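Local atomic coordinates of probable transcriptional regulator phnF (Escherichia coli, PDB entry 2FA1), a protein that probably acts as a DNA-binding transcriptional regulator of the GntR/HutC family, encoded in the alkylphosphonate uptake and C-P lyase operon, and represented here by its C-terminal effector-binding domain. Residues H19-L25 with L51-R55; C63-F69 with E143-T149; I105-Q111 with M123-V129. One frame throughout, in Å; residues are numbered along the deposited sequence. Where two conformers were deposited one is given.

In the fold
All three contacts belong to one six-stranded antiparallel sheet of the UTRA domain, whose strands run across it in the order 23-31, 47-57, 60-69, 143-150, 125-135, 98-109. Contact 1 joins the first two strands, contact 2 the middle pair and contact 3 the last two. Their centres lie 10 Å apart for contacts 1 and 2, 14 Å for 2 and 3, and 19 Å for 1 and 3, which do not touch. Along the chain contact 1 closes before contact 2 opens, and contact 3 is nested in the loop that contact 2 closes. Contact 2 thus unites the two halves of the sheet, while contact 3 reaches the second subunit.

Contact 1: H19-L25 with L51-R55; sequences HPTSEKL and LRTLR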
loop_
_atom_site.group_PDB
_atom_site.type_symbol
_atom_site.label_atom_id
_atom_site.label_comp_id
_atom_site.label_asym_id
_atom_site.label_seq_id
_atom_site.Cartn_x
_atom_site.Cartn_y
_atom_site.Cartn_z
ATOM N N HIS A 19 4.655 10.594 -11.896
ATOM C CA HIS A 19 4.810 9.815 -13.187
ATOM C C HIS A 19 5.488 10.624 -14.335
ATOM O O HIS A 19 5.282 11.816 -14.414
ATOM C CB HIS A 19 3.388 9.457 -13.654
ATOM C CG HIS A 19 3.346 8.488 -14.789
ATOM N ND1 HIS A 19 3.181 8.880 -16.099
ATOM C CD2 HIS A 19 3.421 7.136 -14.805
ATOM C CE1 HIS A 19 3.158 7.816 -16.873
ATOM N NE2 HIS A 19 3.339 6.750 -16.120
ATOM N N PRO A 20 6.228 9.993 -15.301
ATOM C CA PRO A 20 6.833 10.758 -16.429
ATOM C C PRO A 20 5.904 11.587 -17.316
ATOM O O PRO A 20 6.388 12.489 -18.010
ATOM C CB PRO A 20 7.603 9.680 -17.251
ATOM C CG PRO A 20 7.762 8.568 -16.296
ATOM C CD PRO A 20 6.623 8.580 -15.323
ATOM N N THR A 21 4.576 11.348 -17.244
ATOM C CA THR A 21 3.591 12.189 -17.895
ATOM C C THR A 21 2.849 13.109 -16.918
ATOM O O THR A 21 1.872 13.750 -17.320
ATOM C CB THR A 21 2.432 11.335 -18.517
ATOM O OG1 THR A 21 1.733 10.665 -17.448
ATOM C CG2 THR A 21 2.989 10.410 -19.488
ATOM N N SER A 22 3.323 13.213 -15.690
ATOM C CA SER A 22 2.623 14.095 -14.702
ATOM C C SER A 22 2.814 15.539 -15.109
ATOM O O SER A 22 3.825 15.880 -15.756
ATOM C CB SER A 22 3.047 13.879 -13.280
ATOM O OG SER A 22 4.268 14.493 -13.040
ATOM N N GLU A 23 1.775 16.335 -14.854
ATOM C CA GLU A 23 1.842 17.794 -15.099
ATOM C C GLU A 23 1.875 18.553 -13.814
ATOM O O GLU A 23 1.205 18.185 -12.860
ATOM C CB GLU A 23 0.614 18.221 -15.839
ATOM C CG GLU A 23 0.523 17.636 -17.210
ATOM C CD GLU A 23 1.430 18.329 -18.206
ATOM O OE1 GLU A 23 1.896 19.477 -17.969
ATOM O OE2 GLU A 23 1.632 17.700 -19.255
ATOM N N LYS A 24 2.593 19.662 -13.794
ATOM C CA LYS A 24 2.526 20.597 -12.629
ATOM C C LYS A 24 1.245 21.341 -12.653
ATOM O O LYS A 24 0.940 22.040 -13.666
ATOM C CB LYS A 24 3.736 21.580 -12.676
ATOM C CG LYS A 24 3.747 22.395 -11.353
ATOM C CD LYS A 24 5.008 23.339 -11.296
ATOM C CE LYS A 24 4.952 24.479 -12.342
ATOM N NZ LYS A 24 6.126 25.428 -12.105
ATOM N N LEU A 25 0.581 21.361 -11.511
ATOM C CA LEU A 25 -0.604 22.186 -11.295
ATOM C C LEU A 25 -0.229 23.464 -10.572
ATOM O O LEU A 25 -0.798 24.503 -10.867
ATOM C CB LEU A 25 -1.605 21.437 -10.406
ATOM C CG LEU A 25 -2.637 20.563 -11.250
ATOM C CD1 LEU A 25 -2.156 19.883 -12.386
ATOM C CD2 LEU A 25 -3.550 19.798 -10.232
ATOM N N LEU A 51 4.609 21.953 -4.409
ATOM C CA LEU A 51 4.352 21.644 -5.837
ATOM C C LEU A 51 3.195 20.680 -5.842
ATOM O O LEU A 51 3.227 19.698 -5.076
ATOM C CB LEU A 51 5.562 20.916 -6.420
ATOM C CG LEU A 51 6.332 21.876 -7.304
ATOM C CD1 LEU A 51 7.011 22.864 -6.313
ATOM C CD2 LEU A 51 7.375 21.198 -8.117
ATOM N N ARG A 52 2.241 20.874 -6.770
ATOM C CA ARG A 52 1.191 19.868 -6.906
ATOM C C ARG A 52 1.267 19.315 -8.317
ATOM O O ARG A 52 1.414 20.094 -9.306
ATOM C CB ARG A 52 -0.130 20.553 -6.648
ATOM C CG ARG A 52 -1.363 19.548 -6.902
ATOM C CD ARG A 52 -2.635 20.360 -6.688
ATOM N NE ARG A 52 -2.746 20.681 -5.231
ATOM C CZ ARG A 52 -3.328 21.762 -4.694
ATOM N NH1 ARG A 52 -3.876 22.756 -5.440
ATOM N NH2 ARG A 52 -3.327 21.890 -3.355
ATOM N N THR A 53 1.170 18.000 -8.467
ATOM C CA THR A 53 1.229 17.406 -9.839
ATOM C C THR A 53 -0.008 16.552 -10.009
ATOM O O THR A 53 -0.658 16.117 -9.050
ATOM C CB THR A 53 2.465 16.494 -10.023
ATOM O OG1 THR A 53 2.487 15.436 -9.029
ATOM C CG2 THR A 53 3.855 17.335 -9.797
ATOM N N LEU A 54 -0.302 16.298 -11.307
ATOM C CA LEU A 54 -1.463 15.412 -11.562
ATOM C C LEU A 54 -1.155 14.588 -12.823
ATOM O O LEU A 54 -0.608 15.116 -13.812
ATOM C CB LEU A 54 -2.612 16.315 -11.910
ATOM C CG LEU A 54 -3.978 15.625 -12.113
ATOM C CD1 LEU A 54 -4.500 14.992 -10.909
ATOM C CD2 LEU A 54 -4.948 16.592 -12.713
ATOM N N ARG A 55 -1.580 13.329 -12.747
ATOM C CA ARG A 55 -1.452 12.414 -13.950
ATOM C C ARG A 55 -2.908 12.278 -14.462
ATOM O O ARG A 55 -3.856 11.958 -13.637
ATOM C CB ARG A 55 -0.864 11.097 -13.482
ATOM C CG ARG A 55 -0.980 10.088 -14.662
ATOM C CD ARG A 55 -0.496 8.663 -14.278
ATOM N NE ARG A 55 -0.609 7.777 -15.454
ATOM C CZ ARG A 55 -0.364 6.469 -15.402
ATOM N NH1 ARG A 55 -0.037 5.912 -14.248
ATOM N NH2 ARG A 55 -0.461 5.728 -16.484
HETATM O O HOH W 1 -0.630 9.182 -17.765
#
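Three backbone hydrogen bonds fasten Glu23-Leu25 to the strand 51-55. Glu23 and Leu54 form a reciprocal pair, with Glu23 N to Leu54 O and Leu54 N to Glu23 O both 2.9 Å; two residues on, past the non-hydrogen-bonded pair Lys24-Thr53, Leu25 N donates to Arg52 O (2.7 Å). A type I turn from His19 to Ser22 is closed by Ser22 N to His19 O (2.7 Å). His19 ND1 accepts from Thr21 N (3.1 Å) and is also hydrogen-bonded to Thr21 OG1 (2.7 Å). Over the imidazole face lies the Arg55 guanidinium, centres 3.9 Å apart. Arg55 NE donates to a water 2.7 Å away that also binds Thr21 OG1 (2.8 Å); Arg55 NH1 is hydrogen-bonded to Gln11 OE1. Outside partners satisfy Ser22 OG (Gly84 O), Lys24 NZ (Ser27), Thr53 OG1 (His67) and Arg52 (salt bridge to Asp66). Leu25 CD1 covers Leu54 CB at 3.6 Å. This is an antiparallel pairing of the outermost strand of the UTRA-domain sheet with its neighbour, entered through a type I turn.

Contact 2: C63-F69 with E143-T149; sequences CLIDHYF and EYSVSLT
On one face of this antiparallel pair Leu64 (chi1 t) meets Leu148 (m), CD2 to CD1 4.3 Å, and Tyr68 (m) sets its CD2 3.8 Å from Tyr144 CD2 and its CE2 4.3 Å from Val146 CG2. The other face holds Cys63, Ile65, His67 and Phe69 against Thr149, Ser147, Ser145 and Glu143; Cys63 SG lies 3.3 Å from Thr149 CG2. Both segments are regular beta strand (phi about -100° to -150°, psi 115° to 150°), directions 167° apart and axes 4.6 Å apart at closest. Leu64-Leu148, Asp66-Val146 and Tyr68-Tyr144 are hydrogen-bonded pairs (CA-CA 5.3 Å), each with reciprocal N-to-O bonds of 2.8-3.0 Å; they alternate with non-hydrogen-bonded pairs such as Ile65-Ser147 (CA-CA 4.2 Å). At the polar edge His67 (m) donates from ND1 to Glu143 OE1 (2.8 Å), a His-carboxylate bond, while Glu143 CG sits over the Phe69 ring, 3.9 Å from its centroid. Glu143 also binds Asn133 and His87. A water bridges Asp66 OD2 (2.7 Å) and Val146 O (2.9 Å); Asp66 OD1 serves Arg52 and His50. These central strands of the UTRA sheet are flanked by strands 47-57 and 125-135, with helices 34-40 and 113-118 packed on the Leu64-Tyr68 face.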
loop_
_atom_site.group_PDB
_atom_site.type_symbol
_atom_site.label_atom_id
_atom_site.label_comp_id
_atom_site.label_asym_id
_atom_site.label_seq_id
_atom_site.Cartn_x
_atom_site.Cartn_y
_atom_site.Cartn_z
ATOM N N CYS A 63 -4.179 10.526 -10.601
ATOM C CA CYS A 63 -3.258 10.539 -9.449
ATOM C C CYS A 63 -2.842 11.986 -9.175
ATOM O O CYS A 63 -2.221 12.623 -10.038
ATOM C CB CYS A 63 -1.970 9.734 -9.800
ATOM S SG CYS A 63 -0.889 9.827 -8.284
ATOM N N LEU A 64 -3.181 12.515 -7.991
ATOM C CA LEU A 64 -2.829 13.878 -7.658
ATOM C C LEU A 64 -1.768 13.756 -6.548
ATOM O O LEU A 64 -1.968 12.960 -5.665
ATOM C CB LEU A 64 -4.046 14.484 -6.973
ATOM C CG LEU A 64 -3.812 15.857 -6.348
ATOM C CD1 LEU A 64 -3.786 16.801 -7.588
ATOM C CD2 LEU A 64 -4.977 16.178 -5.373
ATOM N N ILE A 65 -0.670 14.520 -6.608
ATOM C CA ILE A 65 0.326 14.458 -5.491
ATOM C C ILE A 65 0.651 15.892 -5.075
ATOM O O ILE A 65 0.912 16.742 -5.937
ATOM C CB ILE A 65 1.605 13.789 -5.980
ATOM C CG1 ILE A 65 1.312 12.420 -6.646
ATOM C CG2 ILE A 65 2.645 13.566 -4.810
ATOM C CD1 ILE A 65 2.545 11.651 -7.164
ATOM N N ASP A 66 0.673 16.122 -3.760
ATOM C CA ASP A 66 1.128 17.370 -3.175
ATOM C C ASP A 66 2.506 17.109 -2.639
ATOM O O ASP A 66 2.645 16.185 -1.844
ATOM C CB ASP A 66 0.155 17.823 -2.108
ATOM C CG ASP A 66 -1.097 18.438 -2.752
ATOM O OD1 ASP A 66 -1.013 19.490 -3.389
ATOM O OD2 ASP A 66 -2.169 17.829 -2.638
ATOM N N HIS A 67 3.496 17.864 -3.067
ATOM C CA HIS A 67 4.897 17.613 -2.626
ATOM C C HIS A 67 5.330 18.896 -1.833
ATOM O O HIS A 67 5.140 20.000 -2.312
ATOM C CB HIS A 67 5.794 17.652 -3.839
ATOM C CG HIS A 67 5.454 16.640 -4.864
ATOM N ND1 HIS A 67 6.082 15.419 -4.964
ATOM C CD2 HIS A 67 4.630 16.746 -5.919
ATOM C CE1 HIS A 67 5.576 14.769 -6.014
ATOM N NE2 HIS A 67 4.705 15.551 -6.614
ATOM N N TYR A 68 5.970 18.716 -0.659
ATOM C CA TYR A 68 6.202 19.903 0.188
ATOM C C TYR A 68 7.714 19.747 0.536
ATOM O O TYR A 68 8.169 18.640 1.008
ATOM C CB TYR A 68 5.450 19.768 1.490
ATOM C CG TYR A 68 3.950 19.808 1.303
ATOM C CD1 TYR A 68 3.300 20.988 1.126
ATOM C CD2 TYR A 68 3.218 18.601 1.302
ATOM C CE1 TYR A 68 1.927 21.015 0.950
ATOM C CE2 TYR A 68 1.785 18.633 1.136
ATOM C CZ TYR A 68 1.186 19.848 0.955
ATOM O OH TYR A 68 -0.219 19.874 0.760
ATOM N N PHE A 69 8.505 20.749 0.156
ATOM C CA PHE A 69 9.965 20.687 0.380
ATOM C C PHE A 69 10.358 21.696 1.448
ATOM O O PHE A 69 9.892 22.806 1.419
ATOM C CB PHE A 69 10.719 21.051 -0.908
ATOM C CG PHE A 69 10.472 20.103 -2.027
ATOM C CD1 PHE A 69 11.404 19.055 -2.224
ATOM C CD2 PHE A 69 9.350 20.209 -2.833
ATOM C CE1 PHE A 69 11.188 18.135 -3.286
ATOM C CE2 PHE A 69 9.138 19.307 -3.897
ATOM C CZ PHE A 69 9.998 18.268 -4.104
ATOM N N GLU A 143 11.572 16.118 1.879
ATOM C CA GLU A 143 10.299 16.260 1.110
ATOM C C GLU A 143 9.248 15.356 1.761
ATOM O O GLU A 143 9.596 14.219 2.141
ATOM C CB GLU A 143 10.439 15.822 -0.331
ATOM C CG GLU A 143 9.082 15.924 -1.209
ATOM C CD GLU A 143 8.969 14.888 -2.267
ATOM O OE1 GLU A 143 8.303 15.123 -3.267
ATOM O OE2 GLU A 143 9.418 13.738 -2.131
ATOM N N TYR A 144 8.027 15.891 1.868
ATOM C CA TYR A 144 6.868 15.110 2.352
ATOM C C TYR A 144 5.909 15.133 1.146
ATOM O O TYR A 144 5.628 16.252 0.655
ATOM C CB TYR A 144 6.231 15.903 3.452
ATOM C CG TYR A 144 4.893 15.405 3.939
ATOM C CD1 TYR A 144 4.720 14.020 4.175
ATOM C CD2 TYR A 144 3.855 16.275 4.174
ATOM C CE1 TYR A 144 3.446 13.513 4.752
ATOM C CE2 TYR A 144 2.588 15.768 4.693
ATOM C CZ TYR A 144 2.432 14.417 4.961
ATOM O OH TYR A 144 1.237 13.897 5.486
ATOM N N SER A 145 5.387 13.944 0.774
ATOM C CA SER A 145 4.448 13.980 -0.369
ATOM C C SER A 145 3.211 13.210 0.012
ATOM O O SER A 145 3.286 12.217 0.751
ATOM C CB SER A 145 5.070 13.415 -1.607
ATOM O OG SER A 145 5.196 12.041 -1.568
ATOM N N VAL A 146 2.074 13.636 -0.534
ATOM C CA VAL A 146 0.832 12.962 -0.238
ATOM C C VAL A 146 0.172 12.731 -1.598
ATOM O O VAL A 146 -0.182 13.731 -2.255
ATOM C CB VAL A 146 -0.086 13.906 0.545
ATOM C CG1 VAL A 146 -1.523 13.204 0.908
ATOM C CG2 VAL A 146 0.631 14.513 1.818
ATOM N N SER A 147 0.035 11.463 -1.961
ATOM C CA SER A 147 -0.535 11.059 -3.251
ATOM C C SER A 147 -1.966 10.634 -2.997
ATOM O O SER A 147 -2.240 9.875 -2.047
ATOM C CB SER A 147 0.242 9.801 -3.698
ATOM O OG SER A 147 -0.166 9.401 -4.956
ATOM N N LEU A 148 -2.888 11.027 -3.872
ATOM C CA LEU A 148 -4.286 10.546 -3.775
ATOM C C LEU A 148 -4.602 10.008 -5.168
ATOM O O LEU A 148 -4.405 10.702 -6.167
ATOM C CB LEU A 148 -5.275 11.706 -3.477
ATOM C CG LEU A 148 -5.026 12.418 -2.154
ATOM C CD1 LEU A 148 -6.020 13.540 -2.207
ATOM C CD2 LEU A 148 -5.343 11.436 -1.127
ATOM N N THR A 149 -4.901 8.696 -5.226
ATOM C CA THR A 149 -5.118 7.999 -6.476
ATOM C C THR A 149 -6.437 7.291 -6.507
ATOM O O THR A 149 -6.796 6.579 -5.604
ATOM C CB THR A 149 -4.127 6.864 -6.727
ATOM O OG1 THR A 149 -4.040 6.005 -5.553
ATOM C CG2 THR A 149 -2.738 7.324 -7.083
HETATM O O HOH W 2 -2.663 15.258 -2.017
#

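Contact 3: I105-Q111 with M123-V129; sequences ISARRAQ and MSPLLCV
Segments 105-111 and 123-129 form an antiparallel strand pair at one end of the UTRA-domain sheet, connected through the short helix 113-118. Strands 105-109 and 125-129 have beta angles (phi -95° to -154°, psi about 120° to 180°, with Pro125 at -62/132) and run at 152°, their axes 4.6 Å apart at closest. Ser106-Cys128 and Arg108-Leu126 are hydrogen-bonded pairs (CA-CA 5.2 and 5.4 Å); Ile105-Val129, Ala107-Leu127 and Arg109-Pro125 are non-hydrogen-bonded, at 4.4-4.6 Å. Reciprocal bonds join Ser106 N to Cys128 O and Cys128 N to Ser106 O, both 2.8 Å, then Arg108 N to Leu126 O (3.0 Å) and Leu126 N to Arg108 O (2.7 Å). Beyond them Ala110 N reaches Ser124 O and Met123 N reaches Ala110 O, each 2.7 Å, with Met123 at positive phi (76/9).

Ile105, Ala107, Arg109, Pro125, Leu127 and Val129 share a face. Ile105 CG2 (chi1 m) is 4.3 Å from both Leu127 CD2 and Val129 CG2. Part of this face meets the second subunit: Ile105 packs on Ile105 of the second subunit and pairs with a strand of that chain, carrying the sheet across the interface, and Arg109 and Pro125 meet Pro125 and Arg109 of the other chain; Leu127 and Val129 pack on Phe156 of strand 154-159. On the other face Ser106 (p) sets OG 3.4 Å from Cys128 CB, and Arg108 (p) extends NH2 to within 3.8 Å of Cys128 SG, its NH1 held by Glu114 in a salt bridge. Ala110 CB contacts Leu126 CD1 (3.8 Å). Met123, all three chi angles m, lays CE over one face of the Arg109 guanidinium, 3.4 Å from Arg109 NE.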
loop_
_atom_site.group_PDB
_atom_site.type_symbol
_atom_site.label_atom_id
_atom_site.label_comp_id
_atom_site.label_asym_id
_atom_site.label_seq_id
_atom_site.Cartn_x
_atom_site.Cartn_y
_atom_site.Cartn_z
ATOM N N ILE A 105 0.274 4.003 3.944
ATOM C CA ILE A 105 -0.727 3.781 2.910
ATOM C C ILE A 105 -2.097 3.641 3.585
ATOM O O ILE A 105 -2.261 2.873 4.531
ATOM C CB ILE A 105 -0.409 2.503 2.161
ATOM C CG1 ILE A 105 0.994 2.684 1.582
ATOM C CG2 ILE A 105 -1.419 2.310 0.948
ATOM C CD1 ILE A 105 1.483 1.410 1.140
ATOM N N SER A 106 -3.037 4.495 3.175
ATOM C CA SER A 106 -4.404 4.314 3.678
ATOM C C SER A 106 -5.417 4.351 2.543
ATOM O O SER A 106 -5.088 4.669 1.426
ATOM C CB SER A 106 -4.715 5.457 4.623
ATOM O OG SER A 106 -4.582 6.723 3.996
ATOM N N ALA A 107 -6.689 4.147 2.903
ATOM C CA ALA A 107 -7.746 4.269 1.841
ATOM C C ALA A 107 -8.873 5.003 2.482
ATOM O O ALA A 107 -9.208 4.791 3.653
ATOM C CB ALA A 107 -8.225 2.959 1.286
ATOM N N ARG A 108 -9.477 5.850 1.696
ATOM C CA ARG A 108 -10.663 6.548 2.199
ATOM C C ARG A 108 -11.586 6.978 1.109
ATOM O O ARG A 108 -11.345 6.707 -0.062
ATOM C CB ARG A 108 -10.221 7.680 3.084
ATOM C CG ARG A 108 -9.451 8.767 2.326
ATOM C CD ARG A 108 -9.528 10.005 3.219
ATOM N NE ARG A 108 -8.799 11.173 2.687
ATOM C CZ ARG A 108 -7.486 11.361 2.789
ATOM N NH1 ARG A 108 -6.906 12.471 2.326
ATOM N NH2 ARG A 108 -6.745 10.440 3.352
ATOM N N ARG A 109 -12.738 7.504 1.512
ATOM C CA ARG A 109 -13.792 7.811 0.536
ATOM C C ARG A 109 -13.695 9.291 0.302
ATOM O O ARG A 109 -13.691 10.055 1.255
ATOM C CB ARG A 109 -15.188 7.326 1.033
ATOM C CG ARG A 109 -15.396 5.801 0.705
ATOM C CD ARG A 109 -16.752 5.254 1.068
ATOM N NE ARG A 109 -16.914 5.140 2.508
ATOM C CZ ARG A 109 -17.997 4.631 3.120
ATOM N NH1 ARG A 109 -19.023 4.195 2.407
ATOM N NH2 ARG A 109 -18.042 4.540 4.457
ATOM N N ALA A 110 -13.584 9.709 -0.968
ATOM C CA ALA A 110 -13.301 11.112 -1.302
ATOM C C ALA A 110 -14.459 12.009 -0.947
ATOM O O ALA A 110 -15.594 11.649 -1.174
ATOM C CB ALA A 110 -13.068 11.254 -2.799
ATOM N N GLN A 111 -14.104 13.173 -0.393
ATOM C CA GLN A 111 -15.053 14.238 -0.154
ATOM C C GLN A 111 -14.477 15.636 -0.442
ATOM O O GLN A 111 -13.216 15.874 -0.446
ATOM C CB GLN A 111 -15.666 14.117 1.256
ATOM C CG GLN A 111 -16.563 12.856 1.441
ATOM C CD GLN A 111 -17.183 12.862 2.837
ATOM O OE1 GLN A 111 -16.503 12.570 3.800
ATOM N NE2 GLN A 111 -18.468 13.183 2.928
ATOM N N MET A 123 -17.733 10.269 -2.200
ATOM C CA MET A 123 -17.494 8.941 -1.564
ATOM C C MET A 123 -16.684 7.938 -2.441
ATOM O O MET A 123 -16.461 6.761 -2.076
ATOM C CB MET A 123 -18.815 8.320 -1.049
ATOM C CG MET A 123 -19.491 9.300 -0.051
ATOM S SD MET A 123 -18.519 9.627 1.440
ATOM C CE MET A 123 -18.609 8.016 2.150
ATOM N N SER A 124 -16.158 8.435 -3.561
ATOM C CA SER A 124 -15.374 7.549 -4.444
ATOM C C SER A 124 -14.117 7.079 -3.698
ATOM O O SER A 124 -13.474 7.948 -3.053
ATOM C CB SER A 124 -14.876 8.325 -5.669
ATOM O OG SER A 124 -15.929 8.593 -6.491
ATOM N N PRO A 125 -13.856 5.744 -3.580
ATOM C CA PRO A 125 -12.611 5.309 -2.879
ATOM C C PRO A 125 -11.257 5.752 -3.486
ATOM O O PRO A 125 -10.992 5.543 -4.713
ATOM C CB PRO A 125 -12.724 3.770 -2.881
ATOM C CG PRO A 125 -14.146 3.544 -2.873
ATOM C CD PRO A 125 -14.683 4.560 -3.875
ATOM N N LEU A 126 -10.397 6.275 -2.595
ATOM C CA LEU A 126 -9.055 6.750 -2.979
ATOM C C LEU A 126 -8.000 5.988 -2.203
ATOM O O LEU A 126 -8.272 5.661 -1.022
ATOM C CB LEU A 126 -8.847 8.219 -2.667
ATOM C CG LEU A 126 -9.789 9.298 -3.150
ATOM C CD1 LEU A 126 -9.372 10.629 -2.479
ATOM C CD2 LEU A 126 -9.665 9.297 -4.639
ATOM N N LEU A 127 -6.830 5.745 -2.815
ATOM C CA LEU A 127 -5.657 5.246 -2.075
ATOM C C LEU A 127 -4.862 6.485 -1.738
ATOM O O LEU A 127 -4.666 7.388 -2.620
ATOM C CB LEU A 127 -4.789 4.341 -2.944
ATOM C CG LEU A 127 -5.241 2.878 -3.006
ATOM C CD1 LEU A 127 -4.794 2.059 -4.296
ATOM C CD2 LEU A 127 -4.853 2.206 -1.694
ATOM N N CYS A 128 -4.416 6.601 -0.481
ATOM C CA CYS A 128 -3.640 7.739 -0.088
ATOM C C CYS A 128 -2.252 7.237 0.334
ATOM O O CYS A 128 -2.172 6.355 1.216
ATOM C CB CYS A 128 -4.315 8.445 1.033
ATOM S SG CYS A 128 -3.292 9.773 1.839
ATOM N N VAL A 129 -1.185 7.721 -0.334
ATOM C CA VAL A 129 0.177 7.206 -0.054
ATOM C C VAL A 129 0.974 8.426 0.407
ATOM O O VAL A 129 1.084 9.452 -0.327
ATOM C CB VAL A 129 0.876 6.524 -1.246
ATOM C CG1 VAL A 129 2.255 6.090 -0.840
ATOM C CG2 VAL A 129 0.088 5.294 -1.694
HETATM O O HOH W 3 -1.773 7.403 4.317
#